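Ubiquitin-conjugating enzyme E2, putative (Plasmodium falciparum, PDB 2Q0V) probably takes part in ubiquitin conjugation as an E2-fold protein related to the UBE2V variants, relatives that work alongside an active conjugating enzyme. Local coordinates at residues G106-K110 against N111-I115; Y123-E126 against T127-S131; L137-A140 against N141-P145. All coordinates share one frame; numbering follows the deposited sequence.

Contact 1: residues G106-K110 against N111-I115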
loop_
_atom_site.group_PDB
_atom_site.type_symbol
_atom_site.label_atom_id
_atom_site.label_comp_id
_atom_site.label_asym_id
_atom_site.label_seq_id
_atom_site.Cartn_x
_atom_site.Cartn_y
_atom_site.Cartn_z
ATOM N N GLY A 106 -1.922 -13.297 2.857
ATOM C CA GLY A 106 -1.994 -12.062 2.084
ATOM C C GLY A 106 -1.308 -10.904 2.767
ATOM O O GLY A 106 -1.451 -9.756 2.342
ATOM N N ARG A 107 -0.571 -11.166 3.841
ATOM C CA ARG A 107 0.084 -10.029 4.431
ATOM C C ARG A 107 1.510 -9.858 3.957
ATOM O O ARG A 107 2.181 -10.839 3.612
ATOM C CB ARG A 107 -0.256 -9.761 5.918
ATOM C CG ARG A 107 0.567 -10.288 7.047
ATOM C CD ARG A 107 0.190 -9.427 8.305
ATOM N NE ARG A 107 -0.011 -10.162 9.581
ATOM C CZ ARG A 107 -1.123 -10.828 9.957
ATOM N NH1 ARG A 107 -1.158 -11.431 11.146
ATOM N NH2 ARG A 107 -2.195 -10.925 9.160
ATOM N N VAL A 108 1.910 -8.599 3.806
ATOM C CA VAL A 108 3.212 -8.311 3.242
ATOM C C VAL A 108 4.307 -8.683 4.239
ATOM O O VAL A 108 4.235 -8.352 5.429
ATOM C CB VAL A 108 3.310 -6.846 2.686
ATOM C CG1 VAL A 108 4.724 -6.522 2.189
ATOM C CG2 VAL A 108 2.277 -6.656 1.546
ATOM N N ILE A 109 5.267 -9.458 3.746
ATOM C CA ILE A 109 6.411 -9.876 4.520
ATOM C C ILE A 109 7.421 -8.732 4.459
ATOM O O ILE A 109 8.071 -8.513 3.444
ATOM C CB ILE A 109 7.009 -11.203 3.981
ATOM C CG1 ILE A 109 5.916 -12.259 3.809
ATOM C CG2 ILE A 109 8.083 -11.709 4.905
ATOM C CD1 ILE A 109 6.307 -13.411 2.861
ATOM N N LYS A 110 7.501 -7.998 5.564
ATOM C CA LYS A 110 8.307 -6.798 5.709
ATOM C C LYS A 110 9.742 -6.971 5.187
ATOM O O LYS A 110 10.244 -6.116 4.472
ATOM C CB LYS A 110 8.265 -6.355 7.179
ATOM C CG LYS A 110 9.357 -5.386 7.627
ATOM C CD LYS A 110 9.491 -5.307 9.159
ATOM C CE LYS A 110 8.300 -4.535 9.774
ATOM N NZ LYS A 110 8.495 -4.193 11.236
ATOM N N ASN A 111 10.369 -8.101 5.497
ATOM C CA ASN A 111 11.765 -8.327 5.141
ATOM C C ASN A 111 12.011 -8.689 3.680
ATOM O O ASN A 111 13.163 -8.701 3.215
ATOM C CB ASN A 111 12.401 -9.360 6.076
ATOM C CG ASN A 111 12.613 -8.819 7.483
ATOM O OD1 ASN A 111 12.973 -7.647 7.666
ATOM N ND2 ASN A 111 12.392 -9.671 8.492
ATOM N N ASN A 112 10.926 -8.962 2.958
ATOM C CA ASN A 112 10.981 -9.206 1.518
ATOM C C ASN A 112 10.614 -8.013 0.617
ATOM O O ASN A 112 10.464 -8.176 -0.582
ATOM C CB ASN A 112 10.095 -10.399 1.168
ATOM C CG ASN A 112 10.541 -11.659 1.826
ATOM O OD1 ASN A 112 11.380 -11.645 2.729
ATOM N ND2 ASN A 112 9.992 -12.765 1.385
ATOM N N LEU A 113 10.447 -6.834 1.203
ATOM C CA LEU A 113 10.148 -5.614 0.463
ATOM C C LEU A 113 11.062 -4.520 1.049
ATOM O O LEU A 113 10.997 -4.249 2.261
ATOM C CB LEU A 113 8.652 -5.262 0.583
ATOM C CG LEU A 113 8.036 -4.269 -0.420
ATOM C CD1 LEU A 113 7.978 -4.845 -1.846
ATOM C CD2 LEU A 113 6.665 -3.751 -0.007
ATOM N N HIS A 114 11.920 -3.928 0.208
ATOM C CA HIS A 114 12.914 -2.932 0.645
ATOM C C HIS A 114 12.316 -1.835 1.475
ATOM O O HIS A 114 12.765 -1.602 2.578
ATOM C CB HIS A 114 13.694 -2.276 -0.518
ATOM C CG HIS A 114 14.530 -1.087 -0.079
ATOM N ND1 HIS A 114 15.855 -1.200 0.308
ATOM C CD2 HIS A 114 14.204 0.223 0.093
ATOM C CE1 HIS A 114 16.310 -0.011 0.671
ATOM N NE2 HIS A 114 15.330 0.869 0.553
ATOM N N ILE A 115 11.304 -1.149 0.958
ATOM C CA ILE A 115 10.818 0.035 1.650
ATOM C C ILE A 115 10.231 -0.267 3.019
ATOM O O ILE A 115 10.173 0.628 3.845
ATOM C CB ILE A 115 9.849 0.929 0.799
ATOM C CG1 ILE A 115 8.630 0.145 0.330
ATOM C CG2 ILE A 115 10.565 1.620 -0.373
ATOM C CD1 ILE A 115 7.429 0.554 1.092
#
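I109 and K110 join N111 and N112 in a short 3-10 turn of the ubiquitin-conjugating fold, directly ahead of helix 114-117. The turn runs on through N111, whose own N lies 3.1 Å from I109 O at an angle too poor for a hydrogen bond. At N112 the turn closes: N112 N donates to I109 O over 2.9 Å, with an N-H...O angle of 149°. The donor stands 48° out of the carbonyl plane, off the lone pairs. The same closure sets the side chains of I109 and N112 alongside each other and pointing the same way, with I109 CG2 3.9 Å from the amide carbon N112 CG. The backbone O of S100 holds N112 ND2, while I109 CG2 stays beside the amide carbon. L113 follows at the N-cap position. Its N reaches K110 O only weakly, at 3.4 Å, and its side chain touches L132 and E135 of helix 125-135. V108 has CG1 anti to the backbone N (chi1 176°), and that torsion puts V108 CG1 within 4.0 Å of L113 CD2.

Contact 2: residues Y123-E126 against T127-S131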
loop_
_atom_site.group_PDB
_atom_site.type_symbol
_atom_site.label_atom_id
_atom_site.label_comp_id
_atom_site.label_asym_id
_atom_site.label_seq_id
_atom_site.Cartn_x
_atom_site.Cartn_y
_atom_site.Cartn_z
ATOM N N TYR A 123 8.922 7.695 3.238
ATOM C CA TYR A 123 8.024 6.863 2.442
ATOM C C TYR A 123 6.578 7.097 2.893
ATOM O O TYR A 123 6.323 7.581 4.012
ATOM C CB TYR A 123 8.394 5.374 2.563
ATOM C CG TYR A 123 9.832 5.018 2.169
ATOM C CD1 TYR A 123 10.518 5.731 1.182
ATOM C CD2 TYR A 123 10.489 3.961 2.774
ATOM C CE1 TYR A 123 11.814 5.402 0.830
ATOM C CE2 TYR A 123 11.792 3.617 2.410
ATOM C CZ TYR A 123 12.435 4.336 1.447
ATOM O OH TYR A 123 13.723 3.979 1.096
ATOM N N THR A 124 5.631 6.778 2.002
ATOM C CA THR A 124 4.202 7.032 2.215
ATOM C C THR A 124 3.407 5.775 1.922
ATOM O O THR A 124 3.944 4.790 1.441
ATOM C CB THR A 124 3.666 8.190 1.302
ATOM O OG1 THR A 124 3.945 7.906 -0.071
ATOM C CG2 THR A 124 4.326 9.533 1.648
ATOM N N ILE A 125 2.122 5.817 2.230
ATOM C CA ILE A 125 1.169 4.843 1.722
ATOM C C ILE A 125 1.360 4.657 0.203
ATOM O O ILE A 125 1.443 3.522 -0.277
ATOM C CB ILE A 125 -0.276 5.261 2.098
ATOM C CG1 ILE A 125 -0.470 5.101 3.618
ATOM C CG2 ILE A 125 -1.300 4.406 1.345
ATOM C CD1 ILE A 125 -1.347 6.124 4.249
ATOM N N GLU A 126 1.477 5.758 -0.534
ATOM C CA GLU A 126 1.722 5.711 -1.965
ATOM C C GLU A 126 3.012 4.958 -2.350
ATOM O O GLU A 126 2.966 4.078 -3.221
ATOM C CB GLU A 126 1.659 7.111 -2.558
ATOM C CG GLU A 126 2.060 7.239 -4.010
ATOM C CD GLU A 126 1.860 8.672 -4.560
ATOM O OE1 GLU A 126 1.301 9.550 -3.826
ATOM O OE2 GLU A 126 2.266 8.917 -5.732
ATOM N N THR A 127 4.123 5.254 -1.675
ATOM C CA THR A 127 5.391 4.499 -1.878
ATOM C C THR A 127 5.208 2.982 -1.806
ATOM O O THR A 127 5.827 2.233 -2.573
ATOM C CB THR A 127 6.497 4.880 -0.835
ATOM O OG1 THR A 127 6.514 6.294 -0.649
ATOM C CG2 THR A 127 7.857 4.468 -1.314
ATOM N N ILE A 128 4.393 2.547 -0.851
ATOM C CA ILE A 128 4.130 1.129 -0.637
ATOM C C ILE A 128 3.353 0.577 -1.840
ATOM O O ILE A 128 3.741 -0.402 -2.434
ATOM C CB ILE A 128 3.330 0.906 0.670
ATOM C CG1 ILE A 128 4.149 1.360 1.904
ATOM C CG2 ILE A 128 2.819 -0.566 0.747
ATOM C CD1 ILE A 128 3.299 1.454 3.216
ATOM N N LEU A 129 2.292 1.268 -2.218
ATOM C CA LEU A 129 1.470 0.867 -3.347
ATOM C C LEU A 129 2.289 0.785 -4.623
ATOM O O LEU A 129 2.295 -0.260 -5.250
ATOM C CB LEU A 129 0.226 1.759 -3.457
ATOM C CG LEU A 129 -0.657 1.653 -2.200
ATOM C CD1 LEU A 129 -1.843 2.611 -2.215
ATOM C CD2 LEU A 129 -1.065 0.180 -1.837
ATOM N N ILE A 130 3.033 1.846 -4.945
ATOM C CA ILE A 130 4.042 1.859 -6.010
ATOM C C ILE A 130 5.057 0.727 -5.954
ATOM O O ILE A 130 5.335 0.071 -6.940
ATOM C CB ILE A 130 4.805 3.191 -6.022
ATOM C CG1 ILE A 130 3.860 4.333 -6.364
ATOM C CG2 ILE A 130 6.001 3.158 -7.049
ATOM C CD1 ILE A 130 4.593 5.764 -6.308
ATOM N N SER A 131 5.605 0.486 -4.781
ATOM C CA SER A 131 6.542 -0.625 -4.584
ATOM C C SER A 131 5.969 -1.984 -4.863
ATOM O O SER A 131 6.673 -2.848 -5.376
ATOM C CB SER A 131 7.105 -0.594 -3.175
ATOM O OG SER A 131 8.070 0.416 -3.133
#
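T124 holds OG1 between its backbone N and its carbonyl carbon (chi1 55°), while T127 swings OG1 back beside its own N (chi1 -43°), and the two hydroxyl-bearing groups meet at about a right angle. T127 OG1 thereby accepts from T124 N at 2.8 Å, a fairly straight bond with an N-H...O angle of 156°. T124 OG1 lies 3.1 Å from T127 N. T124 occupies the N-cap of helix 125-135 and T127 the third position of its first turn, so T127 caps the N-H of the N-cap residue, as in one half of a capping box. The other branch of T127 serves packing: its CG2 comes obliquely to the Y123 ring, 3.9 Å from CD1, while Y123 itself rests on H114 and I115 of helix 114-117.

Past the cap, the helix of this E2 fold settles into regular bonding, with L129 N reaching I125 O at 3.1 Å, in the carbonyl plane, and I130 N reaching E126 O at 2.8 Å. I125 and L129 lie side by side, pointing the same way, with CG2 of I125 4.0 Å from CD1 of L129; both pack on strands 42-46 and 73-79. On a different side of the helix, E126 runs out extended, and its CG passes 3.7 Å from I130 CD1. The E126 carboxylate beyond forms a salt bridge with R32 of helix 22-34. At T127 O, S131 N and S131 OG donate from opposite faces of the carbonyl plane, the hydroxyl at 2.9 Å.

Contact 3: residues L137-A140 against N141-P145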
loop_
_atom_site.group_PDB
_atom_site.type_symbol
_atom_site.label_atom_id
_atom_site.label_comp_id
_atom_site.label_asym_id
_atom_site.label_seq_id
_atom_site.Cartn_x
_atom_site.Cartn_y
_atom_site.Cartn_z
ATOM N N LEU A 137 6.599 -6.721 -11.577
ATOM C CA LEU A 137 7.507 -6.767 -12.733
ATOM C C LEU A 137 8.724 -7.640 -12.524
ATOM O O LEU A 137 9.441 -7.922 -13.479
ATOM C CB LEU A 137 7.987 -5.371 -13.140
ATOM C CG LEU A 137 6.952 -4.412 -13.703
ATOM C CD1 LEU A 137 7.605 -3.085 -13.941
ATOM C CD2 LEU A 137 6.301 -4.955 -14.974
ATOM N N SER A 138 8.984 -8.086 -11.306
ATOM C CA SER A 138 10.234 -8.822 -11.094
ATOM C C SER A 138 10.102 -10.237 -11.624
ATOM O O SER A 138 8.981 -10.704 -11.835
ATOM C CB SER A 138 10.651 -8.828 -9.627
ATOM O OG SER A 138 9.884 -9.763 -8.916
ATOM N N SER A 139 11.238 -10.924 -11.798
ATOM C CA SER A 139 11.278 -12.241 -12.428
ATOM C C SER A 139 10.883 -13.368 -11.472
ATOM O O SER A 139 10.468 -14.463 -11.907
ATOM C CB SER A 139 12.658 -12.501 -13.054
ATOM O OG SER A 139 12.839 -11.657 -14.200
ATOM N N ALA A 140 11.011 -13.106 -10.173
ATOM C CA ALA A 140 10.496 -14.029 -9.167
ATOM C C ALA A 140 8.950 -13.999 -9.079
ATOM O O ALA A 140 8.351 -14.907 -8.487
ATOM C CB ALA A 140 11.115 -13.733 -7.828
ATOM N N ASN A 141 8.314 -12.980 -9.676
ATOM C CA ASN A 141 6.851 -12.798 -9.566
ATOM C C ASN A 141 6.072 -12.826 -10.879
ATOM O O ASN A 141 4.971 -13.358 -10.916
ATOM C CB ASN A 141 6.474 -11.498 -8.821
ATOM C CG ASN A 141 6.953 -11.452 -7.387
ATOM O OD1 ASN A 141 6.887 -12.421 -6.635
ATOM N ND2 ASN A 141 7.398 -10.286 -6.983
ATOM N N LYS A 142 6.611 -12.223 -11.937
ATOM C CA LYS A 142 5.827 -11.944 -13.158
ATOM C C LYS A 142 5.300 -13.146 -13.965
ATOM O O LYS A 142 4.420 -12.971 -14.804
ATOM C CB LYS A 142 6.607 -11.038 -14.097
ATOM C CG LYS A 142 7.700 -11.753 -14.872
ATOM C CD LYS A 142 8.687 -10.738 -15.305
ATOM C CE LYS A 142 9.223 -11.029 -16.647
ATOM N NZ LYS A 142 10.438 -10.180 -16.782
ATOM N N ARG A 143 5.857 -14.333 -13.719
ATOM C CA ARG A 143 5.428 -15.576 -14.358
ATOM C C ARG A 143 4.851 -16.538 -13.335
ATOM O O ARG A 143 4.611 -17.699 -13.644
ATOM C CB ARG A 143 6.604 -16.255 -15.081
ATOM C CG ARG A 143 6.942 -15.634 -16.435
ATOM C CD ARG A 143 8.168 -16.298 -17.081
ATOM N NE ARG A 143 9.372 -16.129 -16.254
ATOM C CZ ARG A 143 10.317 -15.206 -16.457
ATOM N NH1 ARG A 143 11.357 -15.147 -15.625
ATOM N NH2 ARG A 143 10.234 -14.346 -17.482
ATOM N N LEU A 144 4.618 -16.057 -12.121
ATOM C CA LEU A 144 4.101 -16.894 -11.043
ATOM C C LEU A 144 2.613 -17.235 -11.273
ATOM O O LEU A 144 1.809 -16.338 -11.553
ATOM C CB LEU A 144 4.286 -16.169 -9.713
ATOM C CG LEU A 144 5.080 -16.817 -8.582
ATOM C CD1 LEU A 144 5.266 -15.759 -7.488
ATOM C CD2 LEU A 144 4.405 -18.066 -8.017
ATOM N N PRO A 145 2.249 -18.531 -11.201
ATOM C CA PRO A 145 0.820 -18.918 -11.313
ATOM C C PRO A 145 -0.082 -18.328 -10.204
ATOM O O PRO A 145 0.201 -18.490 -9.014
ATOM C CB PRO A 145 0.861 -20.459 -11.238
ATOM C CG PRO A 145 2.294 -20.825 -11.638
ATOM C CD PRO A 145 3.133 -19.713 -11.072
HETATM O O HOH W 1 13.559 -13.542 -16.053
#
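The loop that leaves helix 125-135 doubles back at S138, whose carbonyl receives two successive backbone N-H groups from N141 and K142, and then passes into a type I beta turn from N141 to L144. The two donors reach S138 O differently. K142 N comes at 2.8 Å, nearly along the C=O axis (C=O...N angle 167°), whereas N141 N, at 3.2 Å, stands 62° above the carbonyl plane. Two bonds on one oxygen thus pin the bend. The type I turn is closed in its own right by L144 N donating to N141 O at 3.0 Å.

Side chains also follow the fold-back. K142 places CG between its backbone N and carbonyl carbon (chi1 77°), which lays the aliphatic chain over the preceding carbonyls, with K142 CD 3.4 Å from L137 O. Farther out, a water bridges the loop: it lies 2.7 Å from S139 OG and accepts from R143 NH1 at 2.8 Å, in the plane of the guanidinium at its edge. R143 is thereby tied to S139 by solvent, without a direct hydrogen bond between the two. L144 CD1 leans on the carbonyl of A140, 3.4 Å from A140 O.

S138 OG and N141 ND2 both donate to the backbone O of E135 of helix 125-135, and so tie the loop back to that helix. N141 OD1 accepts from S100 N in the segment between strand 90-93 and helix 114-117, while the K142 backbone bonds to V68, on the connection from strand 56-62 to strand 73-79.

In the fold
The three contacts come in series along the chain, neither nesting nor crossing. Contact 1 closes the loop that follows strand 90-93 and leads into helix 114-117; contact 2 opens helix 125-135; contact 3 folds the loop beyond that helix. Contacts 1 and 2 touch: I115 CD1 lies 3.5 Å from I128 CG1, joining the short helix to the long one, and the centres of the two contacts are about 12 Å apart. Contact 3 touches neither, its nearest atoms being about 7 Å from each, yet contacts 1 and 3 share two neighbours, S100 from the loop after strand 90-93 and E135 from helix 125-135, which link them indirectly.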